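Local coordinates for Phospholipase/Carboxylesterase (Haliangium ochraceum, PDB 4Q82), which probably hydrolyses carboxylic or phospholipid ester bonds with a nucleophilic serine, as in other alpha/beta hydrolases, at residues W68-P73 and D115-E120; G107-I112 and V125-H130; Y260-S263 and I268-W271; V84-I89 and A138-D143. All coordinates share one frame; numbering follows the deposited sequence.

Interaction 1. Residues W68-P73 and D115-E120; sequences WEYLPP and DEWSNE
Pro73 and Asn119 bring the two backbones closest, with 6.6 Å between Pro73 CA and Asn119 CA; from there the segments diverge, and no backbone hydrogen bond joins them. Strand 67-70 belongs to the antiparallel margin of an alpha/beta-hydrolase sheet. The facing loop 115-120 comes off helix 107-113 through a Schellman motif with Asp115 as its positive-phi residue.

Side chains fill the fork. A chi1 of 172° sends the ring of Tyr70 out to the loop, where Tyr70 CE2 lies 3.7 Å from Trp117 NE1. The two rings meet obliquely, planes at 73°, and Trp117 touches the tyrosine through the CD1-NE1 side of its pyrrole. At the far end of Tyr70 a water lies 2.7 Å from Tyr70 OH and 2.8 Å from Ser118 O, linking phenol and loop backbone. Arg52, from outside both segments, hydrogen-bonds Tyr70 OH and also Asn119 OD1, so one guanidinium nitrogen ties together two groups that do not bond each other. Where the segments come nearest, Pro73 CG rests 3.5 Å from the carbonyl oxygen Asn119 O.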
# COMPACT_ATOMS: atom_id res chain seq x y z
N TRP A 68 12.12 4.42 0.47
CA TRP A 68 12.46 4.44 -0.95
C TRP A 68 11.51 5.36 -1.68
O TRP A 68 10.30 5.26 -1.52
CB TRP A 68 12.39 3.04 -1.59
CG TRP A 68 13.50 2.15 -1.12
CD1 TRP A 68 13.44 1.23 -0.11
CD2 TRP A 68 14.85 2.15 -1.59
NE1 TRP A 68 14.67 0.63 0.06
CE2 TRP A 68 15.55 1.17 -0.84
CE3 TRP A 68 15.53 2.86 -2.58
CZ2 TRP A 68 16.90 0.90 -1.05
CZ3 TRP A 68 16.87 2.58 -2.80
CH2 TRP A 68 17.54 1.61 -2.03
N GLU A 69 12.07 6.23 -2.51
CA GLU A 69 11.29 7.17 -3.31
C GLU A 69 11.36 6.79 -4.77
O GLU A 69 12.46 6.73 -5.35
CB GLU A 69 11.80 8.60 -3.10
CG GLU A 69 11.27 9.63 -4.04
CD GLU A 69 12.20 10.82 -4.10
OE1 GLU A 69 12.18 11.66 -3.17
OE2 GLU A 69 12.97 10.90 -5.08
N TYR A 70 10.21 6.48 -5.36
CA TYR A 70 10.12 6.27 -6.80
C TYR A 70 9.28 7.38 -7.43
O TYR A 70 8.13 7.61 -7.03
CB TYR A 70 9.50 4.90 -7.17
CG TYR A 70 9.25 4.84 -8.67
CD1 TYR A 70 10.31 4.75 -9.56
CD2 TYR A 70 7.96 4.94 -9.19
CE1 TYR A 70 10.10 4.70 -10.94
CE2 TYR A 70 7.73 4.91 -10.58
CZ TYR A 70 8.81 4.79 -11.44
OH TYR A 70 8.61 4.76 -12.80
N LEU A 71 9.84 8.06 -8.43
CA LEU A 71 9.12 9.10 -9.16
C LEU A 71 8.80 8.59 -10.57
O LEU A 71 9.64 7.97 -11.22
CB LEU A 71 9.94 10.39 -9.23
CG LEU A 71 10.37 10.97 -7.88
CD1 LEU A 71 11.28 12.17 -8.11
CD2 LEU A 71 9.18 11.34 -7.02
N PRO A 72 7.56 8.81 -11.01
CA PRO A 72 7.11 8.35 -12.32
C PRO A 72 7.67 9.25 -13.41
O PRO A 72 8.12 10.35 -13.12
CB PRO A 72 5.59 8.48 -12.23
CG PRO A 72 5.40 9.67 -11.34
CD PRO A 72 6.49 9.52 -10.28
N PRO A 73 7.64 8.79 -14.66
CA PRO A 73 8.21 9.56 -15.77
C PRO A 73 7.74 11.01 -15.86
O PRO A 73 8.56 11.90 -16.10
CB PRO A 73 7.76 8.76 -16.99
CG PRO A 73 7.78 7.35 -16.50
CD PRO A 73 7.29 7.42 -15.07
N ASP A 115 13.65 -3.00 -12.49
CA ASP A 115 13.17 -2.50 -13.79
C ASP A 115 11.99 -3.31 -14.34
O ASP A 115 11.84 -3.44 -15.56
CB ASP A 115 14.31 -2.47 -14.82
CG ASP A 115 15.40 -1.52 -14.43
OD1 ASP A 115 15.11 -0.52 -13.73
OD2 ASP A 115 16.56 -1.76 -14.82
N GLU A 116 11.16 -3.84 -13.44
CA GLU A 116 9.99 -4.63 -13.81
C GLU A 116 8.70 -3.87 -13.50
O GLU A 116 7.62 -4.46 -13.48
CB GLU A 116 10.00 -5.99 -13.08
CG GLU A 116 11.23 -6.85 -13.44
CD GLU A 116 11.36 -8.11 -12.57
OE1 GLU A 116 10.55 -8.27 -11.64
OE2 GLU A 116 12.25 -8.94 -12.82
N TRP A 117 8.82 -2.58 -13.26
CA TRP A 117 7.67 -1.71 -12.97
C TRP A 117 7.39 -0.83 -14.19
O TRP A 117 8.18 0.07 -14.49
CB TRP A 117 7.99 -0.87 -11.73
CG TRP A 117 6.89 0.04 -11.23
CD1 TRP A 117 6.70 1.36 -11.57
CD2 TRP A 117 5.88 -0.29 -10.27
NE1 TRP A 117 5.62 1.86 -10.86
CE2 TRP A 117 5.10 0.86 -10.08
CE3 TRP A 117 5.55 -1.47 -9.56
CZ2 TRP A 117 4.01 0.89 -9.20
CZ3 TRP A 117 4.47 -1.45 -8.69
CH2 TRP A 117 3.71 -0.27 -8.51
N SER A 118 6.31 -1.10 -14.90
CA SER A 118 6.03 -0.38 -16.15
C SER A 118 6.10 1.14 -16.03
O SER A 118 5.57 1.72 -15.09
CB SER A 118 4.65 -0.77 -16.69
OG SER A 118 4.33 0.04 -17.80
N ASN A 119 6.74 1.79 -17.01
CA ASN A 119 6.77 3.24 -17.10
C ASN A 119 5.39 3.86 -17.34
O ASN A 119 5.21 5.06 -17.11
CB ASN A 119 7.74 3.67 -18.22
CG ASN A 119 9.19 3.58 -17.79
OD1 ASN A 119 9.48 3.32 -16.60
ND2 ASN A 119 10.12 3.82 -18.72
N GLU A 120 4.42 3.08 -17.72
CA GLU A 120 3.07 3.57 -17.86
C GLU A 120 2.39 3.88 -16.52
O GLU A 120 1.45 4.59 -16.45
CB GLU A 120 2.25 2.59 -18.67
CG GLU A 120 2.85 2.32 -20.06
CD GLU A 120 3.27 3.60 -20.77
OE1 GLU A 120 2.36 4.41 -21.05
OE2 GLU A 120 4.48 3.82 -21.05
O HOH W 1 6.17 4.11 -13.70

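Interaction 2. Residues G107-I112 and V125-H130; sequences GPPRYI and VLSPQH
With chi1 at -175°, Val125 swings CG1 trans to its backbone N, and that methyl becomes the wedge between two residues of helix 107-113: Val125 CG1 lies 3.9 Å from Pro108 CB and 4.0 Å from Ile112 CD1. Ser127, two residues along the same face of the strand, has chi1 at -59°, which sets OG beside its own N and over the ring of Pro109, 3.4 Å from Pro109 CD. Intervening Leu126 faces the other way, the usual alternation of a beta strand.

The helix runs over the strand at 116°, with 8.6 Å between the axes of the two short segments. It lies on the connection from strand 80-86 to its parallel neighbour 124-128, a beta-alpha-beta crossover. Pro108 and Pro109 sit near the helix start, where a missing N-H costs little, while further along Ile112 N bonds to Pro108 O over 2.8 Å. Phe85 of strand 80-86 touches both prolines and Ser127, and Tyr70 touches Ile112 and Val125.

No hydrogen bond crosses this buried contact. Between these two segments it is van der Waals packing of two prolines and branched aliphatic side chains, and even the hydroxyl of Ser127 meets the helix through proline carbons.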
# COMPACT_ATOMS: atom_id res chain seq x y z
N GLY A 107 7.11 -6.59 -3.08
CA GLY A 107 6.19 -5.50 -3.35
C GLY A 107 6.69 -4.53 -4.41
O GLY A 107 7.69 -4.78 -5.08
N PRO A 108 5.99 -3.40 -4.56
CA PRO A 108 6.37 -2.39 -5.56
C PRO A 108 7.87 -2.06 -5.58
O PRO A 108 8.42 -2.03 -6.69
CB PRO A 108 5.54 -1.17 -5.16
CG PRO A 108 4.24 -1.81 -4.67
CD PRO A 108 4.74 -3.03 -3.86
N PRO A 109 8.53 -1.85 -4.41
CA PRO A 109 9.94 -1.45 -4.55
C PRO A 109 10.82 -2.56 -5.13
O PRO A 109 11.83 -2.26 -5.78
CB PRO A 109 10.35 -1.09 -3.11
CG PRO A 109 9.40 -1.88 -2.23
CD PRO A 109 8.09 -1.80 -3.00
N ARG A 110 10.46 -3.82 -4.91
CA ARG A 110 11.16 -4.92 -5.57
C ARG A 110 11.11 -4.77 -7.09
O ARG A 110 12.15 -4.79 -7.76
CB ARG A 110 10.56 -6.28 -5.16
CG ARG A 110 11.13 -7.46 -5.93
CD ARG A 110 10.26 -8.70 -5.74
NE ARG A 110 10.74 -9.82 -6.54
CZ ARG A 110 11.68 -10.67 -6.15
NH1 ARG A 110 12.25 -10.55 -4.95
NH2 ARG A 110 12.06 -11.66 -6.96
N TYR A 111 9.90 -4.60 -7.62
CA TYR A 111 9.74 -4.54 -9.09
C TYR A 111 10.36 -3.28 -9.63
O TYR A 111 10.96 -3.29 -10.71
CB TYR A 111 8.26 -4.66 -9.48
CG TYR A 111 7.73 -5.96 -8.90
CD1 TYR A 111 8.20 -7.19 -9.37
CD2 TYR A 111 6.84 -5.95 -7.83
CE1 TYR A 111 7.78 -8.40 -8.78
CE2 TYR A 111 6.42 -7.13 -7.25
CZ TYR A 111 6.89 -8.35 -7.73
OH TYR A 111 6.47 -9.52 -7.12
N ILE A 112 10.22 -2.19 -8.89
CA ILE A 112 10.86 -0.93 -9.34
C ILE A 112 12.37 -1.09 -9.42
O ILE A 112 13.01 -0.69 -10.42
CB ILE A 112 10.51 0.24 -8.40
CG1 ILE A 112 9.03 0.61 -8.58
CG2 ILE A 112 11.46 1.47 -8.65
CD1 ILE A 112 8.43 1.32 -7.36
N VAL A 125 5.65 6.41 -5.94
CA VAL A 125 5.58 5.25 -5.03
C VAL A 125 6.57 5.44 -3.90
O VAL A 125 7.79 5.54 -4.14
CB VAL A 125 5.89 3.90 -5.75
CG1 VAL A 125 5.69 2.71 -4.77
CG2 VAL A 125 4.95 3.71 -6.95
N LEU A 126 6.06 5.51 -2.68
CA LEU A 126 6.93 5.63 -1.51
C LEU A 126 6.85 4.38 -0.66
O LEU A 126 5.76 3.89 -0.36
CB LEU A 126 6.53 6.84 -0.65
CG LEU A 126 6.43 8.18 -1.38
CD1 LEU A 126 6.08 9.27 -0.37
CD2 LEU A 126 7.75 8.52 -2.07
N SER A 127 8.00 3.87 -0.25
CA SER A 127 8.04 2.62 0.51
C SER A 127 8.81 2.83 1.81
O SER A 127 10.04 2.63 1.85
CB SER A 127 8.66 1.50 -0.33
OG SER A 127 7.93 1.29 -1.55
N PRO A 128 8.11 3.24 2.88
CA PRO A 128 8.81 3.53 4.15
C PRO A 128 9.21 2.28 4.91
O PRO A 128 8.54 1.25 4.81
CB PRO A 128 7.77 4.33 4.95
CG PRO A 128 6.43 3.86 4.37
CD PRO A 128 6.70 3.67 2.90
N GLN A 129 10.28 2.37 5.70
CA GLN A 129 10.70 1.24 6.52
C GLN A 129 10.20 1.44 7.95
O GLN A 129 10.40 2.52 8.54
CB GLN A 129 12.22 1.07 6.53
CG GLN A 129 12.71 -0.14 7.35
CD GLN A 129 14.15 -0.50 7.00
OE1 GLN A 129 15.04 0.35 7.02
NE2 GLN A 129 14.37 -1.77 6.65
N HIS A 130 9.59 0.40 8.49
CA HIS A 130 9.17 0.39 9.87
C HIS A 130 10.28 -0.15 10.75
O HIS A 130 10.85 -1.21 10.46
CB HIS A 130 7.91 -0.47 10.03
CG HIS A 130 7.52 -0.66 11.46
ND1 HIS A 130 7.10 0.38 12.26
CD2 HIS A 130 7.56 -1.76 12.26
CE1 HIS A 130 6.87 -0.07 13.48
NE2 HIS A 130 7.14 -1.37 13.51

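Interaction 3. Residues Y260-S263 and I268-W271; sequences YSLS and IYAW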
# COMPACT_ATOMS: atom_id res chain seq x y z
N TYR A 260 1.19 -8.17 -6.63
CA TYR A 260 1.89 -6.96 -7.11
C TYR A 260 2.56 -7.17 -8.47
O TYR A 260 2.73 -6.20 -9.24
CB TYR A 260 2.93 -6.50 -6.10
CG TYR A 260 2.40 -5.88 -4.84
CD1 TYR A 260 1.69 -4.65 -4.87
CD2 TYR A 260 2.64 -6.48 -3.60
CE1 TYR A 260 1.22 -4.08 -3.70
CE2 TYR A 260 2.19 -5.91 -2.42
CZ TYR A 260 1.48 -4.72 -2.49
OH TYR A 260 1.04 -4.16 -1.32
N SER A 261 2.95 -8.40 -8.80
CA SER A 261 3.61 -8.65 -10.09
C SER A 261 2.63 -8.80 -11.24
O SER A 261 3.07 -8.90 -12.39
CB SER A 261 4.47 -9.94 -10.06
OG SER A 261 3.61 -11.10 -9.97
N LEU A 262 1.34 -8.89 -10.92
CA LEU A 262 0.26 -9.26 -11.88
C LEU A 262 0.40 -10.66 -12.50
O LEU A 262 -0.25 -10.95 -13.51
CB LEU A 262 0.16 -8.23 -13.03
CG LEU A 262 0.02 -6.76 -12.61
CD1 LEU A 262 -0.30 -5.85 -13.82
CD2 LEU A 262 -1.03 -6.61 -11.55
N SER A 263 1.23 -11.53 -11.93
CA SER A 263 1.28 -12.90 -12.44
C SER A 263 -0.07 -13.62 -12.22
O SER A 263 -0.40 -14.52 -13.00
CB SER A 263 2.41 -13.72 -11.80
OG SER A 263 2.19 -13.90 -10.41
N ILE A 268 -4.48 -4.68 -9.96
CA ILE A 268 -4.71 -3.79 -8.84
C ILE A 268 -4.40 -2.33 -9.20
O ILE A 268 -4.98 -1.45 -8.59
CB ILE A 268 -3.87 -4.17 -7.61
CG1 ILE A 268 -2.38 -4.28 -7.96
CG2 ILE A 268 -4.40 -5.50 -7.02
CD1 ILE A 268 -1.44 -4.38 -6.68
N TYR A 269 -3.50 -2.10 -10.16
CA TYR A 269 -3.13 -0.72 -10.52
C TYR A 269 -4.26 -0.01 -11.28
O TYR A 269 -4.60 1.14 -10.98
CB TYR A 269 -1.81 -0.72 -11.33
CG TYR A 269 -0.78 -1.52 -10.55
CD1 TYR A 269 -0.37 -1.09 -9.29
CD2 TYR A 269 -0.23 -2.71 -11.05
CE1 TYR A 269 0.55 -1.84 -8.51
CE2 TYR A 269 0.72 -3.44 -10.29
CZ TYR A 269 1.09 -2.99 -9.02
OH TYR A 269 1.99 -3.71 -8.25
N ALA A 270 -4.85 -0.69 -12.24
CA ALA A 270 -5.99 -0.12 -12.94
C ALA A 270 -7.14 0.13 -11.96
O ALA A 270 -7.81 1.17 -12.03
CB ALA A 270 -6.43 -1.05 -14.08
N TRP A 271 -7.34 -0.80 -11.03
CA TRP A 271 -8.42 -0.66 -10.05
C TRP A 271 -8.18 0.55 -9.15
O TRP A 271 -9.10 1.36 -8.94
CB TRP A 271 -8.57 -1.94 -9.19
CG TRP A 271 -9.72 -1.83 -8.20
CD1 TRP A 271 -11.06 -2.02 -8.45
CD2 TRP A 271 -9.61 -1.47 -6.82
NE1 TRP A 271 -11.79 -1.82 -7.28
CE2 TRP A 271 -10.92 -1.47 -6.28
CE3 TRP A 271 -8.53 -1.15 -5.98
CZ2 TRP A 271 -11.18 -1.18 -4.92
CZ3 TRP A 271 -8.80 -0.85 -4.64
CH2 TRP A 271 -10.11 -0.87 -4.13
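Tyr269 pushes its phenol into the notch between the Tyr260 carbonyl and the Leu262 side chain, and its hydroxyl closes the bottom: Tyr269 OH donates to Tyr260 O over 2.8 Å. The donor lies in the carbonyl plane on a lone pair, at a C=O...O angle of 116°. The phenol oxygen also meets the edge of the neighbouring ring, with Tyr269 OH 3.5 Å from Tyr260 CD1. Leu262 forms the outer wall of the notch, its CD2 placed obliquely 3.8 Å from Tyr269 CE2. Ile268 CG1 backs one face of the phenol ring, 3.7 Å above the centre of Tyr269. A chi1 of 54°, with CG1 between the backbone N and the carbonyl carbon, lets this isoleucine also extend CD1 to within 3.6 Å of Tyr260 CD1.

Reducing Tyr269 to an alanine would probably open a gap beside Leu262 CD2, over Ile268 CG1, and deprive Tyr260 O of its phenol donor.

Leu262, with positive phi, is the first residue after helix 257-260 to leave helical torsions, and Ser261 OG accepts from Ser263 N in an ST turn. Tyr260 OH bonds to Thr162. This short helix-loop-helix connection follows the last strand, 243-248, in sequence and packs back on inner strand 186-190, as in the alpha/beta-hydrolase fold.

Interaction 4. Residues V84-I89 and A138-D143; sequences VFWHGI and ADEIRD
Ile141 lays CG1 over one face of the indole of Trp86, joining helix 138-151 to strand 80-86 of the alpha/beta-hydrolase sheet. This is the tight half of the contact. Ile141 CG1 is 3.8 Å from the centroid of the six-membered ring and 19° off its normal, a CH-pi contact, and Ile141 CG2 reaches the pyrrole end, 3.8 Å from Trp86 NE1. That nitrogen is buried with no polar partner in the model. Leu161 touches both residues, and Pro136 and Pro128 also touch the indole.

Toward the other end of the ring the fit loosens. Glu140 stretches out along the strand side of the helix (chi1 176°), yet brings OE2 no nearer than 4.1 Å to Trp86 CZ3, its carboxylate almost perpendicular to the indole. That oxygen is engaged by Asn65 and His130 instead. An alanine in place of Trp86 would probably open a large gap beneath Ile141 and strip the helix of its main apolar seat on this strand.

On the helix side turned from the strand, Asp139 is a long, charge-only partner over one guanidinium face of Arg142. Exposed Asp143 is the bonded one, gripped side-on: Arg142 NE and Arg142 NH2 both lie 2.9 Å from Asp143 OD1 and approach it from the same face of the carboxylate.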
# COMPACT_ATOMS: atom_id res chain seq x y z
N VAL A 84 1.47 4.71 -1.29
CA VAL A 84 2.39 4.46 -0.18
C VAL A 84 2.27 2.98 0.18
O VAL A 84 1.17 2.48 0.45
CB VAL A 84 2.09 5.35 1.04
CG1 VAL A 84 3.06 5.02 2.22
CG2 VAL A 84 2.23 6.84 0.65
N PHE A 85 3.40 2.29 0.12
CA PHE A 85 3.45 0.83 0.32
C PHE A 85 4.16 0.49 1.63
O PHE A 85 5.27 1.00 1.87
CB PHE A 85 4.17 0.14 -0.85
CG PHE A 85 4.68 -1.24 -0.49
CD1 PHE A 85 3.80 -2.31 -0.39
CD2 PHE A 85 6.03 -1.46 -0.21
CE1 PHE A 85 4.25 -3.62 -0.04
CE2 PHE A 85 6.50 -2.72 0.14
CZ PHE A 85 5.61 -3.82 0.23
N TRP A 86 3.55 -0.38 2.45
CA TRP A 86 4.13 -0.82 3.72
C TRP A 86 4.51 -2.30 3.67
O TRP A 86 3.67 -3.17 3.43
CB TRP A 86 3.15 -0.55 4.88
CG TRP A 86 2.88 0.89 5.05
CD1 TRP A 86 1.93 1.64 4.40
CD2 TRP A 86 3.59 1.79 5.90
NE1 TRP A 86 2.01 2.95 4.81
CE2 TRP A 86 3.03 3.07 5.71
CE3 TRP A 86 4.65 1.64 6.80
CZ2 TRP A 86 3.47 4.19 6.41
CZ3 TRP A 86 5.11 2.78 7.48
CH2 TRP A 86 4.50 4.03 7.29
N HIS A 87 5.79 -2.56 3.94
CA HIS A 87 6.39 -3.89 3.87
C HIS A 87 5.96 -4.82 5.03
O HIS A 87 5.30 -4.41 6.00
CB HIS A 87 7.91 -3.72 3.86
CG HIS A 87 8.44 -3.14 5.14
ND1 HIS A 87 8.57 -3.88 6.29
CD2 HIS A 87 8.84 -1.88 5.45
CE1 HIS A 87 9.03 -3.11 7.26
NE2 HIS A 87 9.21 -1.90 6.78
N GLY A 88 6.38 -6.08 4.94
CA GLY A 88 6.08 -7.04 5.99
C GLY A 88 7.14 -7.09 7.08
O GLY A 88 8.21 -6.47 6.97
N ILE A 89 6.88 -7.87 8.12
CA ILE A 89 7.71 -7.80 9.34
C ILE A 89 9.17 -8.22 9.10
O ILE A 89 10.10 -7.76 9.80
CB ILE A 89 7.06 -8.66 10.47
CG1 ILE A 89 7.51 -8.20 11.86
CG2 ILE A 89 7.30 -10.15 10.23
CD1 ILE A 89 6.64 -8.80 12.98
N ALA A 138 -1.02 2.78 13.54
CA ALA A 138 -1.98 3.66 12.85
C ALA A 138 -1.44 5.08 12.71
O ALA A 138 -1.54 5.68 11.64
CB ALA A 138 -3.30 3.68 13.60
N ASP A 139 -0.85 5.60 13.77
CA ASP A 139 -0.37 6.97 13.78
C ASP A 139 0.92 7.12 12.96
O ASP A 139 1.15 8.15 12.36
CB ASP A 139 -0.14 7.46 15.21
CG ASP A 139 -1.45 7.74 15.94
OD1 ASP A 139 -2.54 7.67 15.33
OD2 ASP A 139 -1.39 8.05 17.14
N GLU A 140 1.75 6.08 12.95
CA GLU A 140 2.94 6.10 12.11
C GLU A 140 2.55 6.23 10.63
O GLU A 140 3.14 7.02 9.86
CB GLU A 140 3.76 4.84 12.36
CG GLU A 140 5.00 4.63 11.49
CD GLU A 140 5.72 3.32 11.82
OE1 GLU A 140 5.26 2.58 12.73
OE2 GLU A 140 6.75 3.01 11.19
N ILE A 141 1.53 5.48 10.24
CA ILE A 141 1.06 5.51 8.86
C ILE A 141 0.40 6.85 8.55
O ILE A 141 0.63 7.43 7.48
CB ILE A 141 0.10 4.33 8.59
CG1 ILE A 141 0.88 3.01 8.71
CG2 ILE A 141 -0.52 4.43 7.21
CD1 ILE A 141 0.02 1.78 8.55
N ARG A 142 -0.41 7.37 9.49
CA ARG A 142 -0.99 8.70 9.33
C ARG A 142 0.09 9.77 9.12
O ARG A 142 -0.00 10.60 8.20
CB ARG A 142 -1.85 9.09 10.55
CG ARG A 142 -2.38 10.53 10.44
CD ARG A 142 -2.66 11.18 11.78
NE ARG A 142 -1.51 11.15 12.68
CZ ARG A 142 -1.61 11.26 14.00
NH1 ARG A 142 -2.80 11.41 14.55
NH2 ARG A 142 -0.52 11.22 14.77
N ASP A 143 1.09 9.76 10.00
CA ASP A 143 2.12 10.79 9.95
C ASP A 143 2.89 10.70 8.63
O ASP A 143 3.24 11.72 8.05
CB ASP A 143 3.09 10.68 11.13
CG ASP A 143 2.44 10.99 12.47
OD1 ASP A 143 1.31 11.54 12.52
OD2 ASP A 143 3.07 10.68 13.50

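In the fold
Interactions 1 and 2, their centres 10 Å apart, lie on neighbouring strands 67-70 and 124-128, and loop 115-120 follows directly on the helix of interaction 2, with Trp117 CG 3.5 Å from Ile112 CG1. Interaction 3 joins this layer through Trp117 CZ3, 3.4 Å from Tyr269 OH, and through Pro108 CD, 3.6 Å from Tyr260 CD1. Successive residues Phe85 and Trp86 face opposite ways, Phe85 toward interactions 2 and 3, Trp86 toward helix 138-151 in interaction 4. At the sheet's end His130 N lies 2.9 Å from His87 NE2, probably a hydrogen bond. Beyond, Ile89 N hydrogen-bonds the sulfonylated serine at position 165, consistent with an oxyanion-hole role, so the segment that carries Trp86 also runs on to the probable active site.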